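Local coordinates for protein oxalate biosynthetic component 1 (Burkholderia thailandensis, PDB 5IKY) that makes oxalate in quorum sensing-dependent oxalogenesis, acting as a bifunctional enzyme with serine hydrolase and additional lyase activity, at residues V133-W141 and L149-L160; F966-S976 and L985-T993. All coordinates share one frame; numbering follows the deposited sequence.

Interaction 1: residues V133-W141 and L149-L160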
# COMPACT_ATOMS: atom_id res chain seq x y z
N VAL A 133 -24.95 10.02 19.62
CA VAL A 133 -24.06 9.24 18.77
C VAL A 133 -22.61 9.71 18.92
O VAL A 133 -21.70 8.90 19.01
CB VAL A 133 -24.47 9.32 17.28
CG1 VAL A 133 -23.42 8.67 16.39
CG2 VAL A 133 -25.83 8.66 17.07
N LEU A 134 -22.42 11.03 18.96
CA LEU A 134 -21.07 11.58 19.10
C LEU A 134 -20.48 11.30 20.48
O LEU A 134 -19.28 11.06 20.60
CB LEU A 134 -21.08 13.09 18.83
CG LEU A 134 -21.20 13.50 17.36
CD1 LEU A 134 -21.06 15.00 17.21
CD2 LEU A 134 -20.16 12.77 16.52
N GLN A 135 -21.32 11.32 21.52
CA GLN A 135 -20.84 11.05 22.87
C GLN A 135 -20.44 9.59 23.04
O GLN A 135 -19.37 9.29 23.59
CB GLN A 135 -21.89 11.42 23.91
CG GLN A 135 -21.66 12.77 24.57
CD GLN A 135 -20.39 12.81 25.41
OE1 GLN A 135 -19.80 11.77 25.73
NE2 GLN A 135 -19.97 14.01 25.78
N LEU A 136 -21.28 8.68 22.57
CA LEU A 136 -21.01 7.26 22.73
C LEU A 136 -19.80 6.83 21.90
O LEU A 136 -18.98 6.05 22.35
CB LEU A 136 -22.24 6.42 22.37
CG LEU A 136 -23.45 6.60 23.30
CD1 LEU A 136 -24.50 5.53 23.06
CD2 LEU A 136 -23.02 6.62 24.75
N THR A 137 -19.70 7.36 20.68
CA THR A 137 -18.58 7.00 19.82
C THR A 137 -17.27 7.62 20.31
O THR A 137 -16.19 7.08 20.08
CB THR A 137 -18.82 7.41 18.35
OG1 THR A 137 -19.15 8.80 18.28
CG2 THR A 137 -19.94 6.58 17.74
N THR A 138 -17.38 8.76 21.00
CA THR A 138 -16.22 9.36 21.66
C THR A 138 -15.74 8.43 22.77
O THR A 138 -14.54 8.31 23.02
CB THR A 138 -16.55 10.75 22.25
OG1 THR A 138 -16.97 11.64 21.21
CG2 THR A 138 -15.33 11.34 22.95
N PHE A 139 -16.69 7.75 23.41
CA PHE A 139 -16.39 6.85 24.52
C PHE A 139 -15.93 5.47 24.06
O PHE A 139 -15.57 4.63 24.88
CB PHE A 139 -17.61 6.70 25.43
CG PHE A 139 -17.84 7.88 26.32
CD1 PHE A 139 -16.87 8.86 26.47
CD2 PHE A 139 -19.02 8.00 27.03
CE1 PHE A 139 -17.08 9.95 27.30
CE2 PHE A 139 -19.24 9.08 27.86
CZ PHE A 139 -18.27 10.06 28.00
N GLY A 140 -15.94 5.24 22.75
CA GLY A 140 -15.47 3.98 22.21
C GLY A 140 -16.55 3.07 21.65
O GLY A 140 -16.25 1.98 21.16
N TRP A 141 -17.81 3.50 21.73
CA TRP A 141 -18.89 2.77 21.07
C TRP A 141 -18.69 2.87 19.56
O TRP A 141 -18.12 3.83 19.07
CB TRP A 141 -20.26 3.34 21.45
CG TRP A 141 -20.68 3.10 22.87
CD1 TRP A 141 -20.06 3.56 24.00
CD2 TRP A 141 -21.83 2.36 23.32
NE1 TRP A 141 -20.74 3.15 25.12
CE2 TRP A 141 -21.83 2.41 24.73
CE3 TRP A 141 -22.85 1.66 22.67
CZ2 TRP A 141 -22.81 1.79 25.50
CZ3 TRP A 141 -23.82 1.04 23.43
CH2 TRP A 141 -23.80 1.11 24.83
N LEU A 149 -25.62 1.46 17.61
CA LEU A 149 -24.43 1.68 18.42
C LEU A 149 -24.17 0.46 19.31
O LEU A 149 -25.10 -0.08 19.91
CB LEU A 149 -24.59 2.94 19.28
CG LEU A 149 -24.79 4.24 18.51
CD1 LEU A 149 -25.13 5.38 19.46
CD2 LEU A 149 -23.56 4.58 17.68
N THR A 150 -22.92 0.03 19.38
CA THR A 150 -22.57 -1.16 20.15
C THR A 150 -21.23 -1.01 20.88
O THR A 150 -20.42 -0.15 20.54
CB THR A 150 -22.50 -2.40 19.25
OG1 THR A 150 -22.15 -3.55 20.03
CG2 THR A 150 -21.47 -2.21 18.15
N TRP A 151 -21.03 -1.86 21.88
CA TRP A 151 -19.82 -1.86 22.68
C TRP A 151 -19.20 -3.26 22.68
O TRP A 151 -19.87 -4.24 23.00
CB TRP A 151 -20.13 -1.40 24.11
CG TRP A 151 -18.94 -1.40 25.02
CD1 TRP A 151 -18.54 -2.40 25.85
CD2 TRP A 151 -18.01 -0.33 25.20
NE1 TRP A 151 -17.41 -2.02 26.53
CE2 TRP A 151 -17.07 -0.75 26.15
CE3 TRP A 151 -17.88 0.95 24.65
CZ2 TRP A 151 -16.01 0.05 26.56
CZ3 TRP A 151 -16.83 1.75 25.05
CH2 TRP A 151 -15.91 1.30 26.00
N ALA A 152 -17.92 -3.35 22.33
CA ALA A 152 -17.29 -4.64 22.05
C ALA A 152 -16.41 -5.18 23.18
O ALA A 152 -16.11 -6.38 23.21
CB ALA A 152 -16.47 -4.54 20.77
N HIS A 153 -16.00 -4.32 24.10
CA HIS A 153 -15.01 -4.69 25.11
C HIS A 153 -15.63 -5.41 26.31
O HIS A 153 -16.85 -5.39 26.49
CB HIS A 153 -14.25 -3.45 25.57
CG HIS A 153 -13.72 -2.63 24.44
ND1 HIS A 153 -14.37 -1.52 23.95
CD2 HIS A 153 -12.60 -2.77 23.69
CE1 HIS A 153 -13.67 -1.00 22.96
NE2 HIS A 153 -12.59 -1.74 22.78
N ASP A 154 -14.80 -6.06 27.12
CA ASP A 154 -15.28 -6.88 28.23
C ASP A 154 -15.48 -6.07 29.50
O ASP A 154 -15.91 -6.59 30.53
CB ASP A 154 -14.34 -8.06 28.49
CG ASP A 154 -12.89 -7.63 28.66
OD1 ASP A 154 -12.62 -6.42 28.77
OD2 ASP A 154 -12.02 -8.52 28.71
N ARG A 155 -15.13 -4.79 29.43
CA ARG A 155 -15.44 -3.83 30.49
C ARG A 155 -16.27 -2.72 29.88
O ARG A 155 -16.27 -2.54 28.66
CB ARG A 155 -14.18 -3.25 31.12
CG ARG A 155 -13.32 -4.22 31.91
CD ARG A 155 -12.04 -3.52 32.35
NE ARG A 155 -11.20 -4.36 33.20
CZ ARG A 155 -10.62 -3.94 34.31
NH1 ARG A 155 -9.87 -4.77 35.03
NH2 ARG A 155 -10.78 -2.69 34.72
N ILE A 156 -16.99 -1.98 30.71
CA ILE A 156 -17.70 -0.80 30.23
C ILE A 156 -17.88 0.21 31.35
O ILE A 156 -18.01 -0.15 32.52
CB ILE A 156 -19.07 -1.17 29.61
CG1 ILE A 156 -19.61 0.00 28.78
CG2 ILE A 156 -20.06 -1.61 30.68
CD1 ILE A 156 -20.81 -0.35 27.93
N HIS A 157 -17.85 1.48 30.98
CA HIS A 157 -18.04 2.58 31.92
C HIS A 157 -18.49 3.81 31.16
O HIS A 157 -17.73 4.77 30.99
CB HIS A 157 -16.75 2.85 32.70
CG HIS A 157 -16.98 3.47 34.04
ND1 HIS A 157 -17.26 4.80 34.21
CD2 HIS A 157 -16.97 2.92 35.28
CE1 HIS A 157 -17.42 5.06 35.50
NE2 HIS A 157 -17.25 3.94 36.17
N THR A 158 -19.73 3.78 30.69
CA THR A 158 -20.28 4.85 29.86
C THR A 158 -21.31 5.66 30.64
O THR A 158 -22.25 5.11 31.20
CB THR A 158 -20.92 4.29 28.58
OG1 THR A 158 -19.89 3.77 27.73
CG2 THR A 158 -21.66 5.38 27.84
N TYR A 159 -21.12 6.98 30.65
CA TYR A 159 -21.98 7.87 31.42
C TYR A 159 -22.59 8.95 30.53
O TYR A 159 -21.97 9.40 29.57
CB TYR A 159 -21.18 8.51 32.56
CG TYR A 159 -21.90 9.62 33.30
CD1 TYR A 159 -21.74 10.94 32.91
CD2 TYR A 159 -22.72 9.35 34.38
CE1 TYR A 159 -22.38 11.96 33.58
CE2 TYR A 159 -23.37 10.36 35.06
CZ TYR A 159 -23.20 11.67 34.65
OH TYR A 159 -23.84 12.68 35.31
N LEU A 160 -23.81 9.37 30.86
CA LEU A 160 -24.45 10.48 30.19
C LEU A 160 -24.92 11.50 31.22
O LEU A 160 -25.52 11.14 32.23
CB LEU A 160 -25.63 10.01 29.34
CG LEU A 160 -25.27 9.20 28.09
CD1 LEU A 160 -26.52 8.72 27.37
CD2 LEU A 160 -24.40 10.03 27.16
O HOH W 1 -17.07 -0.84 20.74
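Trp-141 and Thr-158 share a nearly linear bond: indole NE1 donates to hydroxyl OG1 at 2.8 Å, with an N-H...O angle of 176° and the oxygen in the ring plane, which, with both faces covered, helps to set the rotation of the indole. Trp-151 CB sits 4.1 Å from the centroid of the six-membered ring in a CH-pi contact, and Leu-136 CD1 lies over the opposite face. CG of Trp-141 is anti to its own carbonyl carbon (chi1 -69°), which lays the indole back over Leu-136. Thr-158 works with both branches, since its methyl CG2 meets Leu-136 CD2 at 3.6 Å. The Leu-149 side chain crosses that of Leu-136 at about a right angle, CD1 3.7 Å from Leu-136 CD1, with its CD2 against the methyl of Thr-137. Helix 126-138 in this way rests on two small antiparallel sheets of the N-terminal domain, in which strand 149-150 pairs with strand 114-115 and strand 156-160 with strand 60-64. The chain can turn into the cluster because the helix ends in a Schellman motif: Gly-140 takes a positive phi of 109°, and Trp-141 N bonds back to Leu-136 O at 2.9 Å. One water ties the turn to the facing loop, donating to Gly-140 O at 3.0 Å and accepting from Ala-152 N at 3.1 Å. Further out, Tyr-159 O approaches the edge of the Phe-139 ring, 3.2 Å from CE2. Gln-135 OE1 lies over one face of that ring, offset toward the rim, while its NE2 bonds to Pro-194 O.

Interaction 2: residues F966-S976 and L985-T993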
# COMPACT_ATOMS: atom_id res chain seq x y z
N PHE A 966 -6.60 -18.67 -36.34
CA PHE A 966 -6.29 -18.38 -34.94
C PHE A 966 -7.48 -18.66 -34.02
O PHE A 966 -7.32 -18.76 -32.81
CB PHE A 966 -5.84 -16.93 -34.79
CG PHE A 966 -4.43 -16.68 -35.24
CD1 PHE A 966 -3.40 -17.52 -34.83
CD2 PHE A 966 -4.13 -15.62 -36.08
CE1 PHE A 966 -2.10 -17.30 -35.25
CE2 PHE A 966 -2.83 -15.40 -36.50
CZ PHE A 966 -1.81 -16.24 -36.08
N ASP A 967 -8.67 -18.78 -34.61
CA ASP A 967 -9.86 -19.07 -33.83
C ASP A 967 -9.92 -20.56 -33.50
O ASP A 967 -10.73 -21.00 -32.69
CB ASP A 967 -11.12 -18.65 -34.59
CG ASP A 967 -12.25 -18.22 -33.67
OD1 ASP A 967 -12.24 -18.64 -32.49
OD2 ASP A 967 -13.14 -17.48 -34.12
N ARG A 968 -9.03 -21.33 -34.12
CA ARG A 968 -8.93 -22.76 -33.84
C ARG A 968 -7.88 -23.03 -32.77
O ARG A 968 -7.38 -24.15 -32.64
CB ARG A 968 -8.58 -23.53 -35.12
CG ARG A 968 -9.63 -23.42 -36.21
CD ARG A 968 -11.01 -23.80 -35.70
NE ARG A 968 -11.04 -25.12 -35.08
CZ ARG A 968 -12.11 -25.66 -34.51
NH1 ARG A 968 -13.26 -25.00 -34.50
NH2 ARG A 968 -12.04 -26.87 -33.97
N ALA A 969 -7.56 -22.00 -31.99
CA ALA A 969 -6.60 -22.13 -30.90
C ALA A 969 -7.05 -21.29 -29.70
O ALA A 969 -7.75 -20.29 -29.86
CB ALA A 969 -5.21 -21.71 -31.35
N LEU A 970 -6.63 -21.70 -28.51
CA LEU A 970 -7.03 -21.03 -27.28
C LEU A 970 -5.87 -20.92 -26.30
O LEU A 970 -4.99 -21.78 -26.27
CB LEU A 970 -8.20 -21.77 -26.63
CG LEU A 970 -8.78 -21.18 -25.34
CD1 LEU A 970 -9.81 -20.11 -25.64
CD2 LEU A 970 -9.36 -22.29 -24.49
N LEU A 971 -5.86 -19.86 -25.49
CA LEU A 971 -4.77 -19.63 -24.56
C LEU A 971 -5.25 -19.24 -23.16
O LEU A 971 -6.03 -18.31 -23.00
CB LEU A 971 -3.85 -18.54 -25.09
CG LEU A 971 -2.40 -18.94 -25.38
CD1 LEU A 971 -1.66 -17.76 -25.98
CD2 LEU A 971 -1.72 -19.41 -24.10
N VAL A 972 -4.76 -19.96 -22.16
CA VAL A 972 -5.01 -19.60 -20.77
C VAL A 972 -3.67 -19.34 -20.07
O VAL A 972 -2.87 -20.26 -19.89
CB VAL A 972 -5.78 -20.69 -20.01
CG1 VAL A 972 -5.98 -20.29 -18.56
CG2 VAL A 972 -7.12 -20.97 -20.69
N SER A 973 -3.44 -18.09 -19.69
CA SER A 973 -2.16 -17.70 -19.12
C SER A 973 -2.27 -17.34 -17.64
O SER A 973 -3.05 -16.47 -17.26
CB SER A 973 -1.58 -16.52 -19.90
OG SER A 973 -0.29 -16.15 -19.42
N PHE A 974 -1.48 -18.03 -16.82
CA PHE A 974 -1.39 -17.70 -15.40
C PHE A 974 -0.08 -16.98 -15.12
O PHE A 974 1.01 -17.54 -15.29
CB PHE A 974 -1.49 -18.97 -14.54
CG PHE A 974 -2.84 -19.62 -14.58
CD1 PHE A 974 -3.12 -20.62 -15.49
CD2 PHE A 974 -3.84 -19.22 -13.70
CE1 PHE A 974 -4.36 -21.22 -15.53
CE2 PHE A 974 -5.09 -19.82 -13.74
CZ PHE A 974 -5.35 -20.82 -14.65
N GLY A 975 -0.19 -15.73 -14.69
CA GLY A 975 0.98 -14.90 -14.45
C GLY A 975 1.67 -14.54 -15.75
O GLY A 975 2.77 -15.01 -16.03
N SER A 976 1.02 -13.70 -16.55
CA SER A 976 1.59 -13.25 -17.81
C SER A 976 2.73 -12.26 -17.55
O SER A 976 2.51 -11.16 -17.06
CB SER A 976 0.53 -12.60 -18.69
OG SER A 976 -0.51 -13.52 -18.99
N LEU A 985 -2.50 -10.02 -34.87
CA LEU A 985 -3.13 -11.28 -35.27
C LEU A 985 -2.62 -12.40 -34.37
O LEU A 985 -1.41 -12.65 -34.31
CB LEU A 985 -2.83 -11.60 -36.73
CG LEU A 985 -3.80 -11.10 -37.80
CD1 LEU A 985 -3.24 -11.38 -39.19
CD2 LEU A 985 -5.16 -11.75 -37.63
N GLY A 986 -3.52 -13.08 -33.67
CA GLY A 986 -3.10 -14.15 -32.79
C GLY A 986 -4.18 -14.82 -31.97
O GLY A 986 -5.37 -14.56 -32.13
N THR A 987 -3.74 -15.69 -31.07
CA THR A 987 -4.62 -16.50 -30.25
C THR A 987 -5.29 -15.68 -29.16
O THR A 987 -4.65 -14.85 -28.51
CB THR A 987 -3.85 -17.67 -29.60
OG1 THR A 987 -3.02 -18.31 -30.58
CG2 THR A 987 -4.81 -18.68 -29.00
N SER A 988 -6.59 -15.91 -28.95
CA SER A 988 -7.31 -15.24 -27.87
C SER A 988 -6.88 -15.81 -26.52
O SER A 988 -6.64 -17.01 -26.39
CB SER A 988 -8.82 -15.40 -28.06
OG SER A 988 -9.26 -14.70 -29.20
N VAL A 989 -6.77 -14.93 -25.53
CA VAL A 989 -6.19 -15.31 -24.24
C VAL A 989 -7.11 -15.02 -23.06
O VAL A 989 -7.78 -13.99 -23.01
CB VAL A 989 -4.85 -14.57 -24.00
CG1 VAL A 989 -4.09 -15.20 -22.84
CG2 VAL A 989 -3.99 -14.58 -25.26
N VAL A 990 -7.14 -15.95 -22.10
CA VAL A 990 -7.68 -15.67 -20.78
C VAL A 990 -6.50 -15.40 -19.86
O VAL A 990 -5.68 -16.29 -19.60
CB VAL A 990 -8.53 -16.82 -20.23
CG1 VAL A 990 -8.86 -16.59 -18.77
CG2 VAL A 990 -9.80 -16.98 -21.06
N ASP A 991 -6.40 -14.17 -19.36
CA ASP A 991 -5.21 -13.74 -18.63
C ASP A 991 -5.46 -13.59 -17.13
O ASP A 991 -6.27 -12.77 -16.70
CB ASP A 991 -4.70 -12.42 -19.22
CG ASP A 991 -3.45 -11.91 -18.51
OD1 ASP A 991 -2.70 -12.72 -17.93
OD2 ASP A 991 -3.22 -10.68 -18.55
N VAL A 992 -4.74 -14.38 -16.35
CA VAL A 992 -4.84 -14.33 -14.89
C VAL A 992 -3.50 -13.94 -14.27
O VAL A 992 -2.62 -14.79 -14.10
CB VAL A 992 -5.30 -15.68 -14.31
CG1 VAL A 992 -5.53 -15.55 -12.81
CG2 VAL A 992 -6.56 -16.17 -15.01
N THR A 993 -3.34 -12.67 -13.94
CA THR A 993 -2.10 -12.19 -13.35
C THR A 993 -2.36 -11.47 -12.02
O THR A 993 -3.28 -10.66 -11.92
CB THR A 993 -1.34 -11.25 -14.31
OG1 THR A 993 -1.07 -11.94 -15.54
CG2 THR A 993 -0.03 -10.78 -13.70
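Asp-991 OD1 accepts hydrogen bonds from two hydroxyls, which reach it from opposite faces of the carboxylate plane. Ser-976 OG donates from above that plane at 2.6 Å, and Thr-993 OG1 comes in on the syn side at 3.0 Å. Having CG anti to the backbone N (chi1 -180°) brings OD1 within reach of Ser-976, just past the corner the chain turns at 974-975. Two further bonds link the donors: Ser-973 OG donates to Ser-976 OG at 2.7 Å, and Ser-976 N to Thr-993 OG1 at 2.9 Å. The cluster sits at the C-terminal end of a parallel ladder in the central sheet of the alpha/beta hydrolase domain, carried by bonds such as Val-990 N to Leu-971 O (2.8 Å) and Val-992 N to Ser-973 O. Leu-971 and Val-989 lie side by side on the same face as Ser-973 and Asp-991, and helix 937-955 packs there on Leu-971 and Ser-973. Phe-974 and Val-992 pair on the other face. At the far end the Phe-966 ring lies flat over Gly-986, whose CA stands 3.7 Å from the ring centroid in a CH-pi contact. Donors on both faces thus hold the buried carboxylate oxygen in place, and the same bonds orient the hydroxyls of Ser-973, Ser-976 and Thr-993.

How the interactions relate
From the N terminus the chain first meets interaction 1, where seven residues, strand 142-143 among them, separate 133-141 from 149-160, so that the contact closes a short local loop within the N-terminal domain. The chain then passes through the beta-keto acid cleavage (TIM-barrel clan) and cap regions before interaction 2. There an eight-residue link without helix or strand joins two neighbouring parallel strands. The two closures follow in series, neither nested nor crossed. Their centres are about 55 Å apart, on opposite sides of the chain's centre, and their nearest atoms about 36 Å, so neither touches the other; interaction 1 ties a helix to two small N-terminal sheets, and interaction 2 joins adjacent strands of the C-terminal hydrolase sheet.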